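Local coordinates for protein mevalonate kinase, putative (Leishmania major, PDB 2HFS) that probably catalyses the ATP-dependent phosphorylation of (R)-mevalonate to (R)-5-phosphomevalonate, an early step of isoprenoid biosynthesis, as a GHMP-family kinase, at residues 206-211 / 259-264. Sequence-based numbering, arbitrary orientation.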
loop_
_atom_site.group_PDB
_atom_site.type_symbol
_atom_site.label_atom_id
_atom_site.label_comp_id
_atom_site.label_asym_id
_atom_site.label_seq_id
_atom_site.Cartn_x
_atom_site.Cartn_y
_atom_site.Cartn_z
ATOM N N ASN A 206 3.740 -1.610 18.837
ATOM C CA ASN A 206 4.242 -1.879 20.190
ATOM C C ASN A 206 3.204 -1.659 21.293
ATOM O O ASN A 206 3.154 -2.423 22.273
ATOM C CB ASN A 206 5.538 -1.121 20.431
ATOM C CG ASN A 206 6.632 -1.574 19.493
ATOM O OD1 ASN A 206 6.769 -2.773 19.215
ATOM N ND2 ASN A 206 7.421 -0.626 18.996
ATOM N N ASP A 207 2.350 -0.654 21.120
ATOM C CA ASP A 207 1.159 -0.510 21.970
ATOM C C ASP A 207 0.296 -1.779 21.945
ATOM O O ASP A 207 -0.213 -2.197 22.979
ATOM C CB ASP A 207 0.307 0.696 21.558
ATOM C CG ASP A 207 0.860 2.012 22.072
ATOM O OD1 ASP A 207 1.908 2.012 22.747
ATOM O OD2 ASP A 207 0.320 3.103 21.828
ATOM N N VAL A 208 0.131 -2.382 20.765
ATOM C CA VAL A 208 -0.638 -3.625 20.647
ATOM C C VAL A 208 0.075 -4.774 21.374
ATOM O O VAL A 208 -0.572 -5.574 22.063
ATOM C CB VAL A 208 -0.996 -3.973 19.162
ATOM C CG1 VAL A 208 -1.826 -5.260 19.074
ATOM C CG2 VAL A 208 -1.764 -2.829 18.521
ATOM N N HIS A 209 1.404 -4.846 21.249
ATOM C CA HIS A 209 2.177 -5.888 21.961
ATOM C C HIS A 209 1.977 -5.793 23.461
ATOM O O HIS A 209 1.789 -6.806 24.143
ATOM C CB HIS A 209 3.671 -5.743 21.692
ATOM C CG HIS A 209 4.140 -6.388 20.422
ATOM N ND1 HIS A 209 3.994 -7.736 20.164
ATOM C CD2 HIS A 209 4.807 -5.874 19.361
ATOM C CE1 HIS A 209 4.521 -8.018 18.984
ATOM N NE2 HIS A 209 5.024 -6.906 18.477
ATOM N N LYS A 210 2.046 -4.565 23.964
ATOM C CA LYS A 210 1.837 -4.279 25.369
ATOM C C LYS A 210 0.431 -4.700 25.833
ATOM O O LYS A 210 0.279 -5.323 26.889
ATOM C CB LYS A 210 2.093 -2.793 25.637
HETATM N N MSE A 211 -0.594 -4.386 25.044
HETATM C CA MSE A 211 -1.944 -4.793 25.429
HETATM C C MSE A 211 -2.046 -6.317 25.527
HETATM O O MSE A 211 -2.715 -6.854 26.411
HETATM C CB MSE A 211 -2.982 -4.261 24.446
HETATM C CG MSE A 211 -4.393 -4.678 24.833
HETATM SE SE MSE A 211 -5.492 -4.751 23.254
HETATM C CE MSE A 211 -7.232 -5.335 24.097
ATOM N N ILE A 259 -8.679 -3.282 19.722
ATOM C CA ILE A 259 -7.251 -3.259 20.063
ATOM C C ILE A 259 -6.733 -1.823 20.107
ATOM O O ILE A 259 -5.518 -1.577 20.103
ATOM C CB ILE A 259 -6.390 -4.147 19.130
ATOM C CG1 ILE A 259 -6.543 -3.726 17.662
ATOM C CG2 ILE A 259 -6.718 -5.619 19.349
ATOM C CD1 ILE A 259 -5.364 -4.145 16.797
ATOM N N ASP A 260 -7.688 -0.890 20.138
ATOM C CA ASP A 260 -7.424 0.533 20.288
ATOM C C ASP A 260 -6.520 1.113 19.188
ATOM O O ASP A 260 -5.575 1.857 19.490
ATOM C CB ASP A 260 -6.818 0.775 21.680
ATOM C CG ASP A 260 -6.682 2.238 22.023
ATOM O OD1 ASP A 260 -7.557 3.032 21.633
ATOM O OD2 ASP A 260 -5.710 2.674 22.684
ATOM N N VAL A 261 -6.770 0.742 17.929
ATOM C CA VAL A 261 -6.018 1.352 16.817
ATOM C C VAL A 261 -6.870 2.227 15.895
ATOM O O VAL A 261 -6.390 2.682 14.867
ATOM C CB VAL A 261 -5.179 0.323 15.991
ATOM C CG1 VAL A 261 -4.188 -0.442 16.897
ATOM C CG2 VAL A 261 -6.069 -0.652 15.213
ATOM N N SER A 262 -8.123 2.483 16.262
ATOM C CA SER A 262 -8.910 3.494 15.521
ATOM C C SER A 262 -8.721 4.886 16.133
ATOM O O SER A 262 -7.840 5.074 16.969
ATOM C CB SER A 262 -10.394 3.112 15.398
ATOM O OG SER A 262 -11.079 4.031 14.536
ATOM N N CYS A 263 -9.530 5.849 15.691
ATOM C CA CYS A 263 -9.571 7.202 16.232
ATOM C C CYS A 263 -10.856 7.934 15.766
ATOM O O CYS A 263 -11.532 7.478 14.846
ATOM C CB CYS A 263 -8.305 7.967 15.831
ATOM S SG CYS A 263 -8.226 8.421 14.086
ATOM N N ARG A 264 -11.175 9.067 16.387
ATOM C CA ARG A 264 -12.375 9.855 16.057
ATOM C C ARG A 264 -12.537 10.109 14.548
ATOM O O ARG A 264 -13.639 9.976 13.993
ATOM C CB ARG A 264 -12.334 11.196 16.810
ATOM C CG ARG A 264 -13.449 12.169 16.481
ATOM C CD ARG A 264 -13.181 13.612 16.983
ATOM N NE ARG A 264 -12.162 14.295 16.180
ATOM C CZ ARG A 264 -11.451 15.357 16.572
ATOM N NH1 ARG A 264 -11.615 15.890 17.781
ATOM N NH2 ARG A 264 -10.552 15.881 15.747
#
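Val-208, on helix 201-214, packs against the loop between helices 242-258 and 264-275, in the GHMP kinase C-terminal family region. Val-208 CG2 makes the closest approach, 3.8 Å from Val-261 CG1, the two side chains crossing at about a right angle. With CG1 anti to the backbone N (chi1 -179°), CG2 sits anti to the carbonyl carbon, where it reaches Val-261; both Val-208 methyls lie near Ile-259 CD1, CG2 at 4.2 Å and CG1 at 4.3 Å. One turn on, selenomethionine Met-211 runs extended from the helix across Ile-259, again nearly perpendicular, and sets its SE 3.9 Å from Ile-259 CA and 4.2 Å from Ile-259 CG2. Ile-259 is thus touched at CA and the CG2 methyl by selenium, and at CD1, the end of its longer branch, by Val-208.

A Schellman motif with Asp-260 as its positive-phi C-prime residue ends helix 242-258, and Ile-259 and Val-261 flank it. Leu-222 of helix 216-239 touches both Met-211 and Ile-259, while His-28 adjoins Val-208, Ile-259 and Val-261. No hydrogen bond joins the segments directly: their contact is apolar van der Waals packing, and a polar link runs through Arg-288, salt-bridged to Asp-207 and hydrogen-bonded to the Asp-260 carbonyl.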